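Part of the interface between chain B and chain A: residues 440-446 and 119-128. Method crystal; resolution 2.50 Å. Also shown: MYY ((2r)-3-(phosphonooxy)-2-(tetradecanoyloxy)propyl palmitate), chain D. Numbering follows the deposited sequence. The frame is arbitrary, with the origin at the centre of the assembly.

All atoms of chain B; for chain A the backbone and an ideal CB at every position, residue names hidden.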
# COMPACT_ATOMS: atom_id res chain seq x y z
N PHE B 440 -30.04 -16.38 28.03
CA PHE B 440 -31.29 -17.12 27.87
C PHE B 440 -31.33 -18.08 26.68
O PHE B 440 -31.89 -19.17 26.78
CB PHE B 440 -32.46 -16.15 27.82
CG PHE B 440 -32.81 -15.55 29.16
CD1 PHE B 440 -32.42 -14.26 29.50
CD2 PHE B 440 -33.56 -16.28 30.09
CE1 PHE B 440 -32.76 -13.69 30.74
CE2 PHE B 440 -33.90 -15.72 31.34
CZ PHE B 440 -33.50 -14.43 31.66
N THR B 441 -30.74 -17.69 25.56
CA THR B 441 -30.72 -18.55 24.38
C THR B 441 -30.02 -19.86 24.71
O THR B 441 -30.54 -20.93 24.43
CB THR B 441 -29.98 -17.87 23.22
OG1 THR B 441 -30.65 -16.65 22.90
CG2 THR B 441 -29.96 -18.76 21.99
N ALA B 442 -28.84 -19.76 25.30
CA ALA B 442 -28.07 -20.94 25.66
C ALA B 442 -28.79 -21.71 26.77
O ALA B 442 -28.76 -22.93 26.79
CB ALA B 442 -26.67 -20.54 26.13
N ALA B 443 -29.45 -20.98 27.67
CA ALA B 443 -30.17 -21.62 28.76
C ALA B 443 -31.34 -22.39 28.20
O ALA B 443 -31.57 -23.55 28.56
CB ALA B 443 -30.68 -20.58 29.75
N GLY B 444 -32.09 -21.73 27.32
CA GLY B 444 -33.25 -22.35 26.70
C GLY B 444 -32.87 -23.63 25.98
O GLY B 444 -33.64 -24.59 25.95
N GLN B 445 -31.68 -23.64 25.41
CA GLN B 445 -31.21 -24.82 24.69
C GLN B 445 -30.74 -25.93 25.61
O GLN B 445 -30.82 -27.10 25.26
CB GLN B 445 -30.08 -24.43 23.74
CG GLN B 445 -30.59 -24.02 22.39
CD GLN B 445 -31.34 -25.15 21.71
OE1 GLN B 445 -30.74 -26.16 21.33
NE2 GLN B 445 -32.65 -25.00 21.56
N LYS B 446 -30.22 -25.56 26.78
CA LYS B 446 -29.76 -26.57 27.72
C LYS B 446 -31.01 -27.28 28.24
O LYS B 446 -30.99 -28.49 28.46
CB LYS B 446 -28.99 -25.93 28.87
CG LYS B 446 -28.28 -26.92 29.76
CD LYS B 446 -27.30 -27.77 28.96
CE LYS B 446 -26.51 -28.71 29.87
NZ LYS B 446 -25.59 -29.62 29.11
N UNK A 119 -21.04 -14.48 18.72
CA UNK A 119 -21.44 -15.38 19.78
C UNK A 119 -22.95 -15.61 19.84
O UNK A 119 -23.40 -16.76 19.83
CB UNK A 119 -20.95 -14.83 21.12
N UNK A 120 -23.74 -14.55 19.92
CA UNK A 120 -25.18 -14.73 19.95
C UNK A 120 -25.59 -15.46 18.67
O UNK A 120 -26.53 -16.25 18.67
CB UNK A 120 -25.91 -13.39 20.09
N UNK A 121 -24.86 -15.20 17.58
CA UNK A 121 -25.16 -15.85 16.31
C UNK A 121 -24.95 -17.36 16.40
O UNK A 121 -25.79 -18.14 15.97
CB UNK A 121 -24.29 -15.26 15.20
N UNK A 122 -23.81 -17.76 16.96
CA UNK A 122 -23.51 -19.18 17.12
C UNK A 122 -24.60 -19.85 17.96
O UNK A 122 -25.03 -20.97 17.66
CB UNK A 122 -22.14 -19.37 17.77
N UNK A 123 -25.04 -19.15 19.00
CA UNK A 123 -26.06 -19.67 19.88
C UNK A 123 -27.37 -19.87 19.15
O UNK A 123 -28.02 -20.90 19.31
CB UNK A 123 -26.26 -18.73 21.07
N UNK A 124 -27.76 -18.89 18.35
CA UNK A 124 -29.00 -18.99 17.59
C UNK A 124 -28.87 -20.07 16.52
O UNK A 124 -29.86 -20.68 16.12
CB UNK A 124 -29.36 -17.64 16.95
N UNK A 125 -27.64 -20.30 16.08
CA UNK A 125 -27.39 -21.30 15.05
C UNK A 125 -27.53 -22.69 15.65
O UNK A 125 -28.11 -23.59 15.04
CB UNK A 125 -26.00 -21.12 14.43
N UNK A 126 -26.98 -22.85 16.85
CA UNK A 126 -27.03 -24.12 17.54
C UNK A 126 -28.47 -24.53 17.80
O UNK A 126 -28.80 -25.71 17.70
CB UNK A 126 -26.25 -24.05 18.85
N UNK A 127 -29.33 -23.57 18.12
CA UNK A 127 -30.72 -23.88 18.36
C UNK A 127 -31.37 -24.39 17.06
O UNK A 127 -32.36 -25.12 17.09
CB UNK A 127 -31.46 -22.65 18.90
N UNK A 128 -30.79 -24.00 15.93
CA UNK A 128 -31.31 -24.41 14.64
C UNK A 128 -30.66 -25.70 14.15
O UNK A 128 -30.80 -26.09 13.00
CB UNK A 128 -31.10 -23.29 13.61
C38 MYY D . -30.36 -8.79 35.81
C37 MYY D . -30.67 -10.12 35.11
C36 MYY D . -30.87 -11.23 36.15
C35 MYY D . -31.27 -12.56 35.52
C34 MYY D . -31.68 -13.51 36.64
C33 MYY D . -32.40 -14.77 36.15
C32 MYY D . -33.16 -15.30 37.36
C31 MYY D . -33.82 -16.67 37.16
C30 MYY D . -34.57 -17.03 38.44
C29 MYY D . -34.82 -18.53 38.60
C28 MYY D . -35.07 -18.84 40.08
C27 MYY D . -34.19 -20.01 40.52
C26 MYY D . -34.78 -21.39 40.20
C25 MYY D . -35.18 -22.07 41.51
C24 MYY D . -35.26 -23.60 41.40
C23 MYY D . -36.56 -24.08 40.75
O10 MYY D . -36.63 -25.20 40.26
O8 MYY D . -37.67 -23.28 40.78
C6 MYY D . -38.82 -23.96 40.24
C5 MYY D . -39.10 -23.66 38.77
C4 MYY D . -39.09 -24.99 38.00
O6 MYY D . -37.84 -25.67 38.13
P MYY D . -37.68 -27.20 37.63
O4 MYY D . -38.35 -27.29 36.16
O3 MYY D . -36.10 -27.43 37.42
O5 MYY D . -38.27 -28.17 38.58
O7 MYY D . -38.15 -22.73 38.23
C7 MYY D . -38.76 -21.85 37.39
O9 MYY D . -39.98 -21.87 37.22
C8 MYY D . -37.89 -20.81 36.67
C9 MYY D . -38.68 -19.57 36.26
C10 MYY D . -37.80 -18.61 35.44
C11 MYY D . -38.48 -17.28 35.13
C12 MYY D . -37.52 -16.40 34.32
C13 MYY D . -38.02 -14.96 34.15
C14 MYY D . -36.99 -14.20 33.30
C15 MYY D . -37.26 -12.70 33.22
C16 MYY D . -36.13 -12.07 32.40
C17 MYY D . -36.12 -10.54 32.49
C18 MYY D . -34.84 -10.00 31.85
C19 MYY D . -34.66 -8.49 32.09
C20 MYY D . -33.30 -8.01 31.59

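Two helices run side by side here in nearly the same direction, 23° apart and 9.4 Å between axes at closest approach. Chain B offers short side chains, Thr441(B) and Ala442(B), then the amide of Gln445(B), and no charge within easy reach.

Position 119 has helical angles and nothing of chain B near its ideal CB, so the contact hardly constrains it; it is glycine.

At 120 the CB points sideways, with nothing of chain B within 5.5 Å. A small residue would leave Thr441(B) untouched from here, whereas a longer aliphatic or polar chain could swing across. The residue is Leu120(A), with chi1 t, and its CD1 comes 3.9 Å from Thr441(B) OG1, a packing contact.

Positions 121 and 122 are out of reach, and the contact accepts anything that suits a helix. Both are alanine.

Position 123 is the centre of the contact. Its CA lies 6.2 Å from the CA of Ala442(B), and its CB points toward chain B, already 3.8 Å from Thr441(B) CG2. Alanine would suffice for that touch; a longer chain must pass beside the small Ala442(B), and could be aliphatic or polar. Glu123(A) takes m for chi1 and chi2, laying its carboxylate alongside the neighbouring helix, with OE2 3.6 Å from Ala442(B) CB. Chain B's stretch gives the charge no partner; the salt bridge is made within chain A, from OE1 to NH1 of the residue at 126, 3.4 Å away.

At 124 the CB points away, and the length of the side chain is little restricted. Lys124(A) meets chain B through its backbone, N lying 4.3 Å from Thr441(B) CG2.

Position 125 is out of reach, and is alanine.

The CB at 126 points toward chain B but has nothing within 5.5 Å, so many sizes fit. Arg126(A) is extended beyond chi1, and its end leads away from chain B to pair with Glu123(A). Its backbone O is 4.1 Å from Gln445(B) OE1.

At 127 the sideways CB sits 3.7 Å from Gln445(B) NE2. A long chain can lay its methylenes against the amide, and an acceptor might be tried for NE2; a bulky branch at CB would have to be fitted around it. Arg127(A) uses its aliphatic part, CG lying 3.4 Å from Gln445(B) NE2, while the guanidinium leads away. No hydrogen bond crosses between the stretches: the match is one of shape.

Position 128 has left the helix, with phi/psi of -91/11, and its CB points away. Leu128(A) makes no contact with chain B here.

Chain A 119-128: GLAAEKARRL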
# COMPACT_ATOMS: atom_id res chain seq x y z
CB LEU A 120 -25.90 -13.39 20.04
CG LEU A 120 -27.43 -13.47 20.05
CD1 LEU A 120 -27.91 -14.58 20.99
CD2 LEU A 120 -28.01 -12.12 20.49
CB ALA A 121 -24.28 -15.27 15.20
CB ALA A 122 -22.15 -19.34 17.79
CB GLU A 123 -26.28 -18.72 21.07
CG GLU A 123 -25.07 -18.63 21.97
CD GLU A 123 -24.67 -19.98 22.52
OE1 GLU A 123 -23.46 -20.22 22.73
OE2 GLU A 123 -25.58 -20.82 22.75
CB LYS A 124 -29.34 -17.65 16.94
CG LYS A 124 -29.82 -16.60 17.91
CD LYS A 124 -30.43 -15.42 17.17
CE LYS A 124 -31.12 -14.48 18.16
NZ LYS A 124 -31.88 -13.40 17.47
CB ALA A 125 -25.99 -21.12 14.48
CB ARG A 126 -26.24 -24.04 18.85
CG ARG A 126 -24.75 -24.11 18.63
CD ARG A 126 -23.96 -23.88 19.89
NE ARG A 126 -22.54 -24.11 19.67
CZ ARG A 126 -21.58 -23.68 20.48
NH1 ARG A 126 -21.90 -22.98 21.57
NH2 ARG A 126 -20.30 -23.93 20.21
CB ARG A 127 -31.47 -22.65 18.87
CG ARG A 127 -32.97 -22.84 18.92
CD ARG A 127 -33.67 -21.65 19.54
NE ARG A 127 -35.12 -21.75 19.38
CZ ARG A 127 -35.76 -21.58 18.23
NH1 ARG A 127 -35.08 -21.29 17.12
NH2 ARG A 127 -37.08 -21.70 18.17
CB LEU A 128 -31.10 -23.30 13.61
CG LEU A 128 -31.88 -22.01 13.89
CD1 LEU A 128 -31.43 -20.89 12.92
CD2 LEU A 128 -33.37 -22.28 13.75
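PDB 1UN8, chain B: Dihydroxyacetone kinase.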